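Local coordinates for 4-hydroxybenzoyl-CoA thioesterase (Staphylococcus aureus, PDB 6FDG), which probably hydrolyses acyl-CoA thioesters, with 1,4-dihydroxy-2-naphthoyl-CoA of the vitamin K2 pathway as the likely substrate, at residues G19-F30 with L60-Y70; R85-E93 with T104-I112. All coordinates share one frame; numbering follows the deposited sequence. Where two conformers were deposited one is given.

Contact 1: G19-F30 with L60-Y70; sequences GVIYHGNYATWF and LNVNYKKSIFY
V20 and F69 meet in a single backbone bridge, their CA atoms 4.4 Å apart, where the loop before helix 26-30 runs beside the loop that leaves strand 60-64. I21 N donates to I68 O at 2.9 Å, and a weak bond from Y70 N to G19 O lies beyond. From this bridge the segments diverge: the helix crosses the strand at 111°, with 10.0 Å between the short axes, and side chains pack between them.

Y26 carries much of that packing. Its ring takes the edge of Y64 on one face in a T-shaped pair, planes at 88°, with Y64 CE2 over the ring centre. Having chi1 -56°, CG anti to the carbonyl carbon, Y64 points across to segment 19-30, and its hydroxyl donates to H23 O at 2.8 Å from above the carbonyl plane. The Y26 hydroxyl touches I68 CD1 (3.4 Å) and binds two waters; one receives the N-H of I68 and donates to I21 O, the other donates to K66 O. This polar end is thus tied to both loops through solvent. I68 CD1 also abuts the edge of the W29 indole, whose NE1 is bonded to E14. Toward L60, F30 sets CE2 against V62 CG2 (3.9 Å) and, edge-on, N61 O, while A27 CB meets L60 CD2. At the bridge, V20 CG1 sits over the F69 face in a CH-pi contact.

Strand 60-64 continues the sheet into the second subunit, where N61 bonds N61 of that chain. A central helix 26-41 packed against a curved antiparallel sheet that runs across a dimer interface is the signature of the hotdog fold of 4-hydroxybenzoyl-CoA thioesterases.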
loop_
_atom_site.group_PDB
_atom_site.type_symbol
_atom_site.label_atom_id
_atom_site.label_comp_id
_atom_site.label_asym_id
_atom_site.label_seq_id
_atom_site.Cartn_x
_atom_site.Cartn_y
_atom_site.Cartn_z
ATOM N N GLY A 19 5.180 -9.373 12.025
ATOM C CA GLY A 19 4.773 -8.423 13.018
ATOM C C GLY A 19 5.574 -7.150 13.106
ATOM O O GLY A 19 5.384 -6.239 13.977
ATOM N N VAL A 20 6.378 -6.927 12.062
ATOM C CA VAL A 20 7.224 -5.738 11.985
ATOM C C VAL A 20 6.607 -4.831 10.839
ATOM O O VAL A 20 5.827 -5.299 10.054
ATOM C CB VAL A 20 8.663 -6.046 11.676
ATOM C CG1 VAL A 20 9.299 -7.015 12.717
ATOM C CG2 VAL A 20 8.932 -6.581 10.331
ATOM N N ILE A 21 7.050 -3.620 10.842
ATOM C CA ILE A 21 6.738 -2.694 9.753
ATOM C C ILE A 21 7.411 -3.198 8.488
ATOM O O ILE A 21 8.584 -3.369 8.426
ATOM C CB ILE A 21 7.109 -1.259 10.059
ATOM C CG1 ILE A 21 6.432 -0.787 11.369
ATOM C CG2 ILE A 21 6.814 -0.347 8.876
ATOM C CD1 ILE A 21 5.071 -0.876 11.465
ATOM N N TYR A 22 6.580 -3.440 7.427
ATOM C CA TYR A 22 7.087 -3.949 6.139
ATOM C C TYR A 22 8.143 -3.024 5.606
ATOM O O TYR A 22 7.933 -1.787 5.577
ATOM C CB TYR A 22 5.920 -4.114 5.195
ATOM C CG TYR A 22 6.329 -4.599 3.815
ATOM C CD1 TYR A 22 6.852 -5.877 3.645
ATOM C CD2 TYR A 22 6.233 -3.751 2.677
ATOM C CE1 TYR A 22 7.310 -6.331 2.384
ATOM C CE2 TYR A 22 6.608 -4.238 1.415
ATOM C CZ TYR A 22 7.192 -5.469 1.350
ATOM O OH TYR A 22 7.561 -5.932 0.057
ATOM N N HIS A 23 9.262 -3.537 5.117
ATOM C CA HIS A 23 10.398 -2.746 4.758
ATOM C C HIS A 23 10.040 -1.764 3.623
ATOM O O HIS A 23 10.610 -0.675 3.538
ATOM C CB HIS A 23 11.625 -3.620 4.348
ATOM C CG HIS A 23 11.487 -4.343 3.051
ATOM N ND1 HIS A 23 10.793 -5.498 2.900
ATOM C CD2 HIS A 23 12.013 -4.085 1.832
ATOM C CE1 HIS A 23 10.893 -5.912 1.611
ATOM N NE2 HIS A 23 11.620 -5.068 0.960
ATOM N N GLY A 24 9.110 -2.137 2.752
ATOM C CA GLY A 24 8.689 -1.234 1.662
ATOM C C GLY A 24 7.930 -0.057 2.113
ATOM O O GLY A 24 7.759 0.864 1.261
ATOM N N ASN A 25 7.449 0.053 3.320
ATOM C CA ASN A 25 6.645 1.183 3.814
ATOM C C ASN A 25 7.498 2.296 4.299
ATOM O O ASN A 25 6.992 3.433 4.495
ATOM C CB ASN A 25 5.654 0.729 4.916
ATOM C CG ASN A 25 4.631 -0.176 4.409
ATOM O OD1 ASN A 25 4.229 -0.115 3.249
ATOM N ND2 ASN A 25 4.093 -1.052 5.289
ATOM N N TYR A 26 8.794 2.102 4.448
ATOM C CA TYR A 26 9.617 3.163 5.007
ATOM C C TYR A 26 9.750 4.318 4.047
ATOM O O TYR A 26 9.873 5.454 4.497
ATOM C CB TYR A 26 10.990 2.598 5.382
ATOM C CG TYR A 26 11.013 1.766 6.664
ATOM C CD1 TYR A 26 10.395 0.528 6.826
ATOM C CD2 TYR A 26 11.646 2.290 7.744
ATOM C CE1 TYR A 26 10.476 -0.217 7.971
ATOM C CE2 TYR A 26 11.767 1.482 8.929
ATOM C CZ TYR A 26 11.174 0.293 8.977
ATOM O OH TYR A 26 11.339 -0.474 10.175
ATOM N N ALA A 27 9.685 4.096 2.729
ATOM C CA ALA A 27 9.686 5.222 1.805
ATOM C C ALA A 27 8.544 6.171 2.079
ATOM O O ALA A 27 8.747 7.406 1.955
ATOM C CB ALA A 27 9.697 4.732 0.403
ATOM N N THR A 28 7.371 5.668 2.459
ATOM C CA THR A 28 6.250 6.529 2.787
ATOM C C THR A 28 6.549 7.367 4.008
ATOM O O THR A 28 6.203 8.568 4.052
ATOM C CB THR A 28 4.938 5.748 2.927
ATOM O OG1 THR A 28 4.712 5.090 1.686
ATOM C CG2 THR A 28 3.818 6.558 3.330
ATOM N N TRP A 29 7.198 6.780 4.998
ATOM C CA TRP A 29 7.553 7.551 6.186
ATOM C C TRP A 29 8.609 8.593 5.876
ATOM O O TRP A 29 8.484 9.729 6.378
ATOM C CB TRP A 29 8.098 6.632 7.287
ATOM C CG TRP A 29 7.027 5.747 7.902
ATOM C CD1 TRP A 29 5.761 5.612 7.546
ATOM C CD2 TRP A 29 7.225 4.859 9.022
ATOM N NE1 TRP A 29 5.068 4.698 8.365
ATOM C CE2 TRP A 29 6.002 4.262 9.283
ATOM C CE3 TRP A 29 8.320 4.532 9.798
ATOM C CZ2 TRP A 29 5.766 3.383 10.358
ATOM C CZ3 TRP A 29 8.131 3.637 10.861
ATOM C CH2 TRP A 29 6.851 3.098 11.108
ATOM N N PHE A 30 9.561 8.301 4.987
ATOM C CA PHE A 30 10.535 9.338 4.554
ATOM C C PHE A 30 9.775 10.435 3.850
ATOM O O PHE A 30 10.150 11.619 4.029
ATOM C CB PHE A 30 11.586 8.775 3.655
ATOM C CG PHE A 30 12.589 7.843 4.301
ATOM C CD1 PHE A 30 12.732 7.630 5.653
ATOM C CD2 PHE A 30 13.523 7.221 3.457
ATOM C CE1 PHE A 30 13.724 6.772 6.176
ATOM C CE2 PHE A 30 14.534 6.419 3.954
ATOM C CZ PHE A 30 14.599 6.198 5.334
ATOM N N LEU A 60 16.600 6.020 -3.851
ATOM C CA LEU A 60 16.101 5.670 -2.513
ATOM C C LEU A 60 17.132 4.761 -1.857
ATOM O O LEU A 60 17.530 3.738 -2.521
ATOM C CB LEU A 60 14.736 4.983 -2.563
ATOM C CG LEU A 60 14.246 4.354 -1.254
ATOM C CD1 LEU A 60 13.896 5.443 -0.218
ATOM C CD2 LEU A 60 13.032 3.532 -1.570
ATOM N N ASN A 61 17.524 5.001 -0.612
ATOM C CA ASN A 61 18.353 4.088 0.170
ATOM C C ASN A 61 17.781 4.006 1.517
ATOM O O ASN A 61 17.412 4.989 2.142
ATOM C CB ASN A 61 19.760 4.651 0.244
ATOM C CG ASN A 61 20.317 4.945 -1.169
ATOM O OD1 ASN A 61 20.239 6.115 -1.705
ATOM N ND2 ASN A 61 20.795 3.942 -1.838
ATOM N N VAL A 62 17.646 2.771 2.055
ATOM C CA VAL A 62 17.170 2.541 3.429
ATOM C C VAL A 62 18.083 1.497 4.072
ATOM O O VAL A 62 18.327 0.444 3.454
ATOM C CB VAL A 62 15.751 2.024 3.533
ATOM C CG1 VAL A 62 15.212 2.126 4.932
ATOM C CG2 VAL A 62 14.748 2.812 2.564
ATOM N N ASN A 63 18.652 1.779 5.235
ATOM C CA ASN A 63 19.436 0.780 5.968
ATOM C C ASN A 63 18.810 0.537 7.264
ATOM O O ASN A 63 18.711 1.475 8.096
ATOM C CB ASN A 63 20.809 1.332 6.168
ATOM C CG ASN A 63 21.762 0.281 6.707
ATOM O OD1 ASN A 63 21.768 0.023 7.850
ATOM N ND2 ASN A 63 22.399 -0.453 5.806
ATOM N N TYR A 64 18.394 -0.701 7.455
ATOM C CA TYR A 64 17.533 -1.106 8.557
ATOM C C TYR A 64 18.454 -1.624 9.729
ATOM O O TYR A 64 19.024 -2.694 9.598
ATOM C CB TYR A 64 16.527 -2.175 8.163
ATOM C CG TYR A 64 15.639 -1.733 6.943
ATOM C CD1 TYR A 64 16.092 -2.008 5.685
ATOM C CD2 TYR A 64 14.446 -1.192 7.112
ATOM C CE1 TYR A 64 15.351 -1.623 4.555
ATOM C CE2 TYR A 64 13.646 -0.821 5.989
ATOM C CZ TYR A 64 14.113 -1.068 4.758
ATOM O OH TYR A 64 13.427 -0.668 3.598
ATOM N N LYS A 65 18.525 -0.916 10.814
ATOM C CA LYS A 65 19.382 -1.349 11.955
ATOM C C LYS A 65 18.635 -2.133 12.886
ATOM O O LYS A 65 19.276 -3.080 13.502
ATOM C CB LYS A 65 19.915 -0.120 12.666
ATOM C CG LYS A 65 20.591 0.942 11.904
ATOM C CD LYS A 65 21.732 0.617 11.089
ATOM C CE LYS A 65 22.171 1.973 10.423
ATOM N NZ LYS A 65 23.392 1.859 9.635
ATOM N N LYS A 66 17.389 -1.880 13.165
ATOM C CA LYS A 66 16.525 -2.590 14.087
ATOM C C LYS A 66 15.184 -2.722 13.462
ATOM O O LYS A 66 14.660 -1.724 12.908
ATOM C CB LYS A 66 16.360 -1.823 15.454
ATOM C CG LYS A 66 17.629 -1.659 16.225
ATOM C CD LYS A 66 17.285 -1.096 17.599
ATOM C CE LYS A 66 18.094 -1.711 18.737
ATOM N NZ LYS A 66 19.433 -1.088 18.742
ATOM N N SER A 67 14.498 -3.832 13.589
ATOM C CA SER A 67 13.082 -3.932 13.269
ATOM C C SER A 67 12.218 -2.986 14.051
ATOM O O SER A 67 12.558 -2.653 15.282
ATOM C CB SER A 67 12.563 -5.416 13.280
ATOM O OG SER A 67 13.175 -6.117 12.230
ATOM N N ILE A 68 11.146 -2.466 13.529
ATOM C CA ILE A 68 10.130 -1.680 14.227
ATOM C C ILE A 68 8.907 -2.563 14.372
ATOM O O ILE A 68 8.291 -3.024 13.356
ATOM C CB ILE A 68 9.875 -0.299 13.533
ATOM C CG1 ILE A 68 11.210 0.482 13.483
ATOM C CG2 ILE A 68 8.796 0.487 14.158
ATOM C CD1 ILE A 68 11.171 1.790 12.713
ATOM N N PHE A 69 8.639 -2.986 15.653
ATOM C CA PHE A 69 7.483 -3.840 15.948
ATOM C C PHE A 69 6.319 -2.955 16.253
ATOM O O PHE A 69 6.384 -1.995 17.012
ATOM C CB PHE A 69 7.784 -4.706 17.121
ATOM C CG PHE A 69 8.835 -5.809 16.838
ATOM C CD1 PHE A 69 10.159 -5.511 16.998
ATOM C CD2 PHE A 69 8.433 -7.065 16.459
ATOM C CE1 PHE A 69 11.126 -6.466 16.745
ATOM C CE2 PHE A 69 9.384 -8.095 16.236
ATOM C CZ PHE A 69 10.730 -7.742 16.350
ATOM N N TYR A 70 5.187 -3.189 15.606
ATOM C CA TYR A 70 3.964 -2.492 15.839
ATOM C C TYR A 70 3.326 -2.961 17.315
ATOM O O TYR A 70 3.453 -4.135 17.639
ATOM C CB TYR A 70 2.984 -2.949 14.766
ATOM C CG TYR A 70 1.605 -2.431 15.031
ATOM C CD1 TYR A 70 1.207 -1.194 14.633
ATOM C CD2 TYR A 70 0.703 -3.163 15.874
ATOM C CE1 TYR A 70 -0.011 -0.673 14.984
ATOM C CE2 TYR A 70 -0.536 -2.662 16.181
ATOM C CZ TYR A 70 -0.886 -1.405 15.605
ATOM O OH TYR A 70 -2.084 -0.922 15.978
HETATM O O HOH W 1 10.519 -2.996 10.367
HETATM O O HOH W 2 14.124 -0.193 10.625
#

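Contact 2: R85-E93 with T104-I112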
loop_
_atom_site.group_PDB
_atom_site.type_symbol
_atom_site.label_atom_id
_atom_site.label_comp_id
_atom_site.label_asym_id
_atom_site.label_seq_id
_atom_site.Cartn_x
_atom_site.Cartn_y
_atom_site.Cartn_z
ATOM N N ARG A 85 20.601 23.379 -7.541
ATOM C CA ARG A 85 19.345 23.831 -8.190
ATOM C C ARG A 85 18.710 22.717 -9.050
ATOM O O ARG A 85 17.502 22.862 -9.338
ATOM C CB ARG A 85 19.714 24.961 -9.169
ATOM C CG ARG A 85 20.486 26.155 -8.606
ATOM C CD ARG A 85 21.429 26.842 -9.633
ATOM N NE ARG A 85 21.919 28.092 -9.291
ATOM C CZ ARG A 85 22.990 28.337 -8.547
ATOM N NH1 ARG A 85 23.741 27.381 -8.025
ATOM N NH2 ARG A 85 23.282 29.595 -8.266
ATOM N N LEU A 86 19.382 21.642 -9.373
ATOM C CA LEU A 86 18.833 20.574 -10.108
ATOM C C LEU A 86 18.420 19.337 -9.258
ATOM O O LEU A 86 17.575 18.560 -9.765
ATOM C CB LEU A 86 19.755 20.135 -11.189
ATOM C CG LEU A 86 19.833 21.167 -12.408
ATOM C CD1 LEU A 86 20.923 20.716 -13.344
ATOM C CD2 LEU A 86 18.567 21.305 -13.144
ATOM N N ARG A 87 18.997 19.181 -8.092
ATOM C CA ARG A 87 18.688 17.983 -7.255
ATOM C C ARG A 87 19.042 18.180 -5.866
ATOM O O ARG A 87 19.990 18.902 -5.461
ATOM C CB ARG A 87 19.373 16.767 -7.764
ATOM C CG ARG A 87 20.854 16.732 -7.662
ATOM C CD ARG A 87 21.530 15.655 -8.560
ATOM N NE ARG A 87 20.760 15.505 -9.812
ATOM C CZ ARG A 87 20.953 16.150 -10.977
ATOM N NH1 ARG A 87 22.042 16.948 -11.210
ATOM N NH2 ARG A 87 20.034 15.958 -11.936
ATOM N N SER A 88 18.266 17.552 -5.003
ATOM C CA SER A 88 18.503 17.615 -3.549
ATOM C C SER A 88 18.668 16.187 -3.002
ATOM O O SER A 88 17.896 15.275 -3.503
ATOM C CB SER A 88 17.404 18.204 -2.796
ATOM O OG SER A 88 17.221 19.636 -3.075
ATOM N N VAL A 89 19.537 15.957 -2.059
ATOM C CA VAL A 89 19.630 14.656 -1.351
ATOM C C VAL A 89 19.249 14.911 0.093
ATOM O O VAL A 89 19.896 15.704 0.794
ATOM C CB VAL A 89 21.016 14.050 -1.429
ATOM C CG1 VAL A 89 21.052 12.699 -0.696
ATOM C CG2 VAL A 89 21.411 13.853 -2.897
ATOM N N TYR A 90 18.161 14.309 0.544
ATOM C CA TYR A 90 17.706 14.323 1.937
ATOM C C TYR A 90 18.246 13.105 2.607
ATOM O O TYR A 90 18.281 11.992 2.013
ATOM C CB TYR A 90 16.201 14.324 2.030
ATOM C CG TYR A 90 15.476 15.499 1.458
ATOM C CD1 TYR A 90 15.340 15.706 0.113
ATOM C CD2 TYR A 90 14.996 16.492 2.326
ATOM C CE1 TYR A 90 14.679 16.845 -0.385
ATOM C CE2 TYR A 90 14.309 17.633 1.829
ATOM C CZ TYR A 90 14.223 17.743 0.522
ATOM O OH TYR A 90 13.534 18.894 -0.013
ATOM N N LYS A 91 18.632 13.224 3.872
ATOM C CA LYS A 91 18.988 12.086 4.727
ATOM C C LYS A 91 18.052 12.058 5.892
ATOM O O LYS A 91 17.488 13.058 6.362
ATOM C CB LYS A 91 20.458 12.184 5.198
ATOM C CG LYS A 91 21.424 11.740 4.116
ATOM C CD LYS A 91 22.892 11.838 4.510
ATOM C CE LYS A 91 23.177 10.870 5.616
ATOM N NZ LYS A 91 24.647 10.431 5.414
ATOM N N TYR A 92 17.886 10.819 6.405
ATOM C CA TYR A 92 16.962 10.540 7.482
ATOM C C TYR A 92 17.529 9.605 8.526
ATOM O O TYR A 92 18.355 8.708 8.239
ATOM C CB TYR A 92 15.721 9.776 6.975
ATOM C CG TYR A 92 15.096 10.453 5.749
ATOM C CD1 TYR A 92 15.560 10.085 4.459
ATOM C CD2 TYR A 92 14.070 11.331 5.853
ATOM C CE1 TYR A 92 15.058 10.714 3.317
ATOM C CE2 TYR A 92 13.520 11.941 4.689
ATOM C CZ TYR A 92 13.990 11.570 3.451
ATOM O OH TYR A 92 13.405 12.151 2.279
ATOM N N GLU A 93 17.057 9.790 9.738
ATOM C CA GLU A 93 17.285 8.810 10.867
ATOM C C GLU A 93 15.957 8.579 11.506
ATOM O O GLU A 93 15.222 9.527 11.786
ATOM C CB GLU A 93 18.270 9.395 11.925
ATOM C CG GLU A 93 19.650 9.533 11.428
ATOM C CD GLU A 93 20.638 10.235 12.394
ATOM O OE1 GLU A 93 20.167 10.939 13.260
ATOM O OE2 GLU A 93 21.809 10.105 12.065
ATOM N N THR A 104 18.355 4.327 8.998
ATOM C CA THR A 104 18.888 5.481 8.315
ATOM C C THR A 104 18.540 5.371 6.867
ATOM O O THR A 104 18.095 4.295 6.382
ATOM C CB THR A 104 20.396 5.636 8.447
ATOM O OG1 THR A 104 21.076 4.529 7.892
ATOM C CG2 THR A 104 20.765 5.711 9.953
ATOM N N GLY A 105 18.589 6.480 6.109
ATOM C CA GLY A 105 18.395 6.330 4.639
ATOM C C GLY A 105 18.527 7.645 3.983
ATOM O O GLY A 105 18.933 8.699 4.627
ATOM N N SER A 106 18.245 7.700 2.695
ATOM C CA SER A 106 18.349 8.895 1.913
ATOM C C SER A 106 17.440 8.832 0.724
ATOM O O SER A 106 17.039 7.742 0.251
ATOM C CB SER A 106 19.758 9.168 1.438
ATOM O OG SER A 106 20.267 8.142 0.630
ATOM N N THR A 107 17.043 9.978 0.204
ATOM C CA THR A 107 16.303 10.134 -1.049
ATOM C C THR A 107 16.846 11.253 -1.883
ATOM O O THR A 107 16.976 12.423 -1.333
ATOM C CB THR A 107 14.832 10.393 -0.860
ATOM O OG1 THR A 107 14.666 11.605 -0.059
ATOM C CG2 THR A 107 14.072 9.227 -0.190
ATOM N N GLU A 108 17.115 11.033 -3.162
ATOM C CA GLU A 108 17.417 12.135 -4.121
ATOM C C GLU A 108 16.141 12.506 -4.767
ATOM O O GLU A 108 15.345 11.660 -5.217
ATOM C CB GLU A 108 18.445 11.617 -5.100
ATOM C CG GLU A 108 18.844 12.742 -6.146
ATOM C CD GLU A 108 19.776 12.139 -7.152
ATOM O OE1 GLU A 108 19.346 11.179 -7.819
ATOM O OE2 GLU A 108 20.883 12.623 -7.288
ATOM N N LEU A 109 15.907 13.838 -4.908
ATOM C CA LEU A 109 14.699 14.458 -5.471
ATOM C C LEU A 109 15.153 15.396 -6.598
ATOM O O LEU A 109 16.193 16.072 -6.451
ATOM C CB LEU A 109 13.906 15.245 -4.493
ATOM C CG LEU A 109 13.058 14.596 -3.441
ATOM C CD1 LEU A 109 11.825 14.148 -4.040
ATOM C CD2 LEU A 109 13.683 13.519 -2.625
ATOM N N ILE A 110 14.383 15.460 -7.630
ATOM C CA ILE A 110 14.516 16.458 -8.754
ATOM C C ILE A 110 13.178 17.160 -8.836
ATOM O O ILE A 110 12.184 16.757 -8.267
ATOM C CB ILE A 110 14.983 15.845 -10.099
ATOM C CG1 ILE A 110 13.961 14.819 -10.614
ATOM C CG2 ILE A 110 16.319 15.228 -9.915
ATOM C CD1 ILE A 110 14.139 14.262 -12.011
ATOM N N CYS A 111 13.107 18.236 -9.657
ATOM C CA CYS A 111 11.837 18.860 -9.983
ATOM C C CYS A 111 11.666 18.861 -11.496
ATOM O O CYS A 111 12.636 19.116 -12.206
ATOM C CB CYS A 111 11.861 20.320 -9.494
ATOM S SG CYS A 111 11.812 20.533 -7.691
ATOM N N ILE A 112 10.459 18.563 -11.906
ATOM C CA ILE A 112 10.136 18.430 -13.320
ATOM C C ILE A 112 8.791 19.045 -13.604
ATOM O O ILE A 112 7.957 19.242 -12.811
ATOM C CB ILE A 112 10.100 16.934 -13.720
ATOM C CG1 ILE A 112 8.971 16.174 -13.052
ATOM C CG2 ILE A 112 11.480 16.245 -13.495
ATOM C CD1 ILE A 112 8.937 14.685 -13.452
HETATM O O HOH W 3 15.572 19.065 -11.508
#
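Y92 and T107 join through their hydroxyls on the buried face of this antiparallel pair: Y92 OH and T107 OG1 lie 2.7 Å apart in a hydrogen bond, the phenol passing the threonine at about a right angle. The ring edge lies along the backbone from G105 to T107, and R34 NH2 also bonds the hydroxyl. Next to it Y90 lays CD1 against L109 CD2 (3.9 Å), while its own hydroxyl bonds Y133. Six backbone bonds, two each for S88-L109, Y90-T107 and Y92-G105, hold this tight part, and R34 and I38 of helix 26-41 pack on Y90.

The other face, with V89, K91, E93, T104, S106 and E108, is looser and partly exposed. R87 and E108 lie side by side, but NE to OE2 is a long salt bridge of 3.8 Å, and E108 OE1 is hydrogen-bonded to T58. Beyond R87 and I110 the chains separate, and a water bridges L86 O and C111 N. Strands 88-95 and 101-113 make a beta hairpin in the hotdog sheet, its buried face against the central helix.

Contact 1 closes before contact 2 opens along the chain, and their centres lie about 18 Å apart. Both belong to one sheet, because strand 57-64 of contact 1 pairs antiparallel with strand 101-113 of contact 2; N63 N to T104 O (2.8 Å) and N61 O to S106 N (2.9 Å) are probable hydrogen bonds between them. Helix 26-41 supplies a second connection, with the ring of F30 stacked on that of Y92. Contact 2 touches no other chain of the assembly and forms the hairpin inside the subunit, whereas contact 1 lies at the sheet edge that joins the second subunit. Together they connect hairpin, central helix and subunit interface.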